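Exopolygalacturonase (Yersinia enterocolitica, PDB 2UVF) hydrolyses pectin-derived polygalacturonic acid as a family 28 exopolygalacturonase, probably releasing digalacturonic acid from chain ends. Local coordinates at residues V268-R276 with T348-G356. Numbering follows the deposited sequence.
Sequences VIDGNGWLR and TVRNPAFHG. With ADA (alpha-D-galactopyranuronic acid), chain C; ADA (alpha-D-galactopyranuronic acid), chain B.
Ile269 and Arg350 stitch strands 268-270 and 348-350 into parallel register: Ile269 N gives a nearly straight 2.7 Å bond to Thr348 O, Arg350 N returns one of 2.9 Å to Ile269 O, and Gly271 N continues the ladder to Arg350 O. Val268 and Thr348 lie side by side on one face, CG2 of the valine 3.9 Å from CB of the threonine. The other methyl, CG1, set anti to the backbone N (chi1 170°), meets Arg350 CD at 4.0 Å; that extended arginine carries its NE onward to Gln373 OE1.

Beyond the strands the two segments turn together. Asp270 OD1 accepts from Asn272 N in an Asx turn and also lies 3.2 Å from Asn351 CB, while Gly273 N reaches Asn351 O from above its carbonyl plane. Gly271 and Gly273, without side chains, let the two backbones close to 3.7 Å between Gly273 CA and Ala353 CA. The Trp274 indole lays its edge against Pro352 O, and its NE1 donates to a water (2.9 Å) that is also hydrogen-bonded to Phe354 O.

Next in the chain, His355 NE2 donates an almost linear 2.7 Å bond to O6A of the chain C galacturonate, while His355 ND1 is held by Asn379 O. Adjacent rungs of the parallel beta-helix thus lead through a water-bridged turn to the sugar pocket, where the imidazole binds the carboxylate of the bound digalacturonate, consistent with a part in recognising the acidic sugar.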
loop_
_atom_site.group_PDB
_atom_site.type_symbol
_atom_site.label_atom_id
_atom_site.label_comp_id
_atom_site.label_asym_id
_atom_site.label_seq_id
_atom_site.Cartn_x
_atom_site.Cartn_y
_atom_site.Cartn_z
ATOM N N VAL A 268 9.173 -14.504 6.265
ATOM C CA VAL A 268 8.712 -13.414 7.124
ATOM C C VAL A 268 9.836 -12.392 7.361
ATOM O O VAL A 268 11.014 -12.760 7.508
ATOM C CB VAL A 268 8.193 -13.984 8.475
ATOM C CG1 VAL A 268 7.913 -12.881 9.519
ATOM C CG2 VAL A 268 6.958 -14.871 8.250
ATOM N N ILE A 269 9.468 -11.110 7.356
ATOM C CA ILE A 269 10.348 -10.041 7.835
ATOM C C ILE A 269 9.723 -9.449 9.084
ATOM O O ILE A 269 8.636 -8.850 9.028
ATOM C CB ILE A 269 10.587 -8.917 6.798
ATOM C CG1 ILE A 269 10.970 -9.503 5.426
ATOM C CG2 ILE A 269 11.671 -7.971 7.326
ATOM C CD1 ILE A 269 10.921 -8.522 4.249
ATOM N N ASP A 270 10.426 -9.622 10.201
ATOM C CA ASP A 270 9.940 -9.245 11.507
ATOM C C ASP A 270 10.813 -8.120 12.086
ATOM O O ASP A 270 12.000 -8.298 12.274
ATOM C CB ASP A 270 9.897 -10.469 12.427
ATOM C CG ASP A 270 9.197 -10.187 13.723
ATOM O OD1 ASP A 270 9.086 -9.012 14.109
ATOM O OD2 ASP A 270 8.763 -11.137 14.380
ATOM N N GLY A 271 10.208 -6.959 12.338
ATOM C CA GLY A 271 10.965 -5.762 12.717
ATOM C C GLY A 271 11.406 -5.653 14.167
ATOM O O GLY A 271 12.276 -4.838 14.484
ATOM N N ASN A 272 10.773 -6.456 15.025
ATOM C CA ASN A 272 11.133 -6.658 16.427
ATOM C C ASN A 272 10.848 -5.408 17.258
ATOM O O ASN A 272 11.533 -5.136 18.271
ATOM C CB ASN A 272 12.606 -7.125 16.562
ATOM C CG ASN A 272 12.875 -7.918 17.840
ATOM O OD1 ASN A 272 11.959 -8.190 18.639
ATOM N ND2 ASN A 272 14.138 -8.300 18.038
ATOM N N GLY A 273 9.817 -4.669 16.835
ATOM C CA GLY A 273 9.574 -3.326 17.307
ATOM C C GLY A 273 8.806 -3.235 18.594
ATOM O O GLY A 273 9.046 -2.330 19.414
ATOM N N TRP A 274 7.879 -4.180 18.765
ATOM C CA TRP A 274 6.833 -4.082 19.775
ATOM C C TRP A 274 6.512 -5.392 20.445
ATOM O O TRP A 274 6.599 -6.457 19.822
ATOM C CB TRP A 274 5.529 -3.633 19.108
ATOM C CG TRP A 274 5.640 -2.362 18.440
ATOM C CD1 TRP A 274 5.770 -2.145 17.098
ATOM C CD2 TRP A 274 5.647 -1.098 19.060
ATOM N NE1 TRP A 274 5.852 -0.807 16.842
ATOM C CE2 TRP A 274 5.786 -0.135 18.039
ATOM C CE3 TRP A 274 5.549 -0.666 20.396
ATOM C CZ2 TRP A 274 5.810 1.223 18.309
ATOM C CZ3 TRP A 274 5.594 0.684 20.657
ATOM C CH2 TRP A 274 5.708 1.617 19.616
ATOM N N LEU A 275 6.069 -5.289 21.689
ATOM C CA LEU A 275 5.512 -6.416 22.393
ATOM C C LEU A 275 4.137 -6.744 21.817
ATOM O O LEU A 275 3.500 -5.904 21.184
ATOM C CB LEU A 275 5.433 -6.115 23.898
ATOM C CG LEU A 275 6.753 -6.187 24.701
ATOM C CD1 LEU A 275 6.478 -5.807 26.110
ATOM C CD2 LEU A 275 7.406 -7.574 24.668
ATOM N N ARG A 276 3.681 -7.976 22.041
ATOM C CA ARG A 276 2.340 -8.371 21.652
ATOM C C ARG A 276 1.288 -7.659 22.510
ATOM O O ARG A 276 1.594 -7.168 23.599
ATOM C CB ARG A 276 2.210 -9.897 21.749
ATOM C CG ARG A 276 3.053 -10.652 20.731
ATOM C CD ARG A 276 2.541 -10.434 19.333
ATOM N NE ARG A 276 3.206 -11.341 18.406
ATOM C CZ ARG A 276 2.732 -12.518 18.008
ATOM N NH1 ARG A 276 1.565 -12.946 18.447
ATOM N NH2 ARG A 276 3.440 -13.271 17.168
ATOM N N THR A 348 5.819 -11.980 4.181
ATOM C CA THR A 348 5.005 -11.487 5.288
ATOM C C THR A 348 5.783 -10.416 6.060
ATOM O O THR A 348 7.013 -10.539 6.258
ATOM C CB THR A 348 4.559 -12.672 6.184
ATOM O OG1 THR A 348 3.710 -13.515 5.400
ATOM C CG2 THR A 348 3.771 -12.232 7.405
ATOM N N VAL A 349 5.078 -9.359 6.456
ATOM C CA VAL A 349 5.641 -8.270 7.256
ATOM C C VAL A 349 5.006 -8.316 8.633
ATOM O O VAL A 349 3.767 -8.297 8.775
ATOM C CB VAL A 349 5.402 -6.854 6.622
ATOM C CG1 VAL A 349 5.865 -5.715 7.582
ATOM C CG2 VAL A 349 6.150 -6.713 5.354
ATOM N N ARG A 350 5.847 -8.355 9.655
ATOM C CA ARG A 350 5.369 -8.314 11.020
ATOM C C ARG A 350 6.090 -7.259 11.827
ATOM O O ARG A 350 7.218 -6.957 11.530
ATOM C CB ARG A 350 5.561 -9.678 11.655
ATOM C CG ARG A 350 4.558 -10.682 11.107
ATOM C CD ARG A 350 4.678 -12.013 11.744
ATOM N NE ARG A 350 3.600 -12.844 11.252
ATOM C CZ ARG A 350 3.502 -14.146 11.452
ATOM N NH1 ARG A 350 4.426 -14.781 12.158
ATOM N NH2 ARG A 350 2.459 -14.794 10.959
ATOM N N ASN A 351 5.408 -6.674 12.811
ATOM C CA ASN A 351 6.061 -5.989 13.930
ATOM C C ASN A 351 7.123 -4.900 13.586
ATOM O O ASN A 351 8.260 -4.992 14.061
ATOM C CB ASN A 351 6.705 -7.061 14.830
ATOM C CG ASN A 351 6.839 -6.624 16.280
ATOM O OD1 ASN A 351 7.304 -7.391 17.120
ATOM N ND2 ASN A 351 6.407 -5.418 16.587
ATOM N N PRO A 352 6.755 -3.854 12.802
ATOM C CA PRO A 352 7.767 -2.861 12.482
ATOM C C PRO A 352 7.955 -1.956 13.691
ATOM O O PRO A 352 6.993 -1.714 14.424
ATOM C CB PRO A 352 7.127 -2.086 11.327
ATOM C CG PRO A 352 5.657 -2.093 11.660
ATOM C CD PRO A 352 5.434 -3.483 12.243
ATOM N N ALA A 353 9.169 -1.460 13.912
ATOM C CA ALA A 353 9.393 -0.479 14.978
ATOM C C ALA A 353 8.767 0.886 14.652
ATOM O O ALA A 353 8.341 1.599 15.543
ATOM C CB ALA A 353 10.902 -0.354 15.301
ATOM N N PHE A 354 8.671 1.227 13.372
ATOM C CA PHE A 354 8.047 2.480 12.932
ATOM C C PHE A 354 7.101 2.117 11.761
ATOM O O PHE A 354 6.043 1.483 12.005
ATOM C CB PHE A 354 9.145 3.496 12.602
ATOM C CG PHE A 354 8.667 4.912 12.313
ATOM C CD1 PHE A 354 7.635 5.495 13.015
ATOM C CD2 PHE A 354 9.301 5.661 11.332
ATOM C CE1 PHE A 354 7.225 6.818 12.743
ATOM C CE2 PHE A 354 8.893 6.986 11.047
ATOM C CZ PHE A 354 7.854 7.559 11.754
ATOM N N HIS A 355 7.493 2.423 10.521
ATOM C CA HIS A 355 6.674 2.146 9.330
ATOM C C HIS A 355 6.977 0.753 8.794
ATOM O O HIS A 355 7.968 0.141 9.175
ATOM C CB HIS A 355 6.942 3.147 8.177
ATOM C CG HIS A 355 6.705 4.595 8.508
ATOM N ND1 HIS A 355 5.633 5.039 9.254
ATOM C CD2 HIS A 355 7.372 5.706 8.124
ATOM C CE1 HIS A 355 5.666 6.355 9.341
ATOM N NE2 HIS A 355 6.707 6.786 8.653
ATOM N N GLY A 356 6.130 0.275 7.876
ATOM C CA GLY A 356 6.316 -1.025 7.212
ATOM C C GLY A 356 7.249 -0.861 6.033
ATOM O O GLY A 356 8.459 -0.658 6.210
HETATM C C1 ADA C . 3.130 10.994 7.055
HETATM C C2 ADA C . 3.107 10.465 5.606
HETATM C C3 ADA C . 3.840 9.110 5.593
HETATM C C4 ADA C . 5.305 9.286 6.101
HETATM C C5 ADA C . 5.292 9.888 7.524
HETATM C C6 ADA C . 6.651 10.180 8.216
HETATM O O2 ADA C . 1.759 10.357 5.107
HETATM O O3 ADA C . 3.793 8.519 4.297
HETATM O O4 ADA C . 6.071 10.110 5.217
HETATM O O5 ADA C . 4.497 11.113 7.565
HETATM O O6B ADA C . 6.777 11.310 8.737
HETATM O O6A ADA C . 7.533 9.286 8.235
HETATM C C1 ADA B . 0.074 8.353 9.772
HETATM C C2 ADA B . 1.551 8.033 9.462
HETATM C C3 ADA B . 2.394 9.156 10.109
HETATM C C4 ADA B . 2.173 10.402 9.235
HETATM C C5 ADA B . 0.680 10.758 9.361
HETATM C C6 ADA B . 0.318 11.963 8.463
HETATM O O1 ADA B . -0.200 8.509 11.195
HETATM O O2 ADA B . 1.937 6.743 9.879
HETATM O O3 ADA B . 3.788 8.803 10.291
HETATM O O4 ADA B . 2.406 10.028 7.854
HETATM O O5 ADA B . -0.206 9.595 9.056
HETATM O O6B ADA B . 0.039 11.737 7.257
HETATM O O6A ADA B . 0.314 13.107 8.986
HETATM O O HOH W 1 5.353 0.884 14.500
#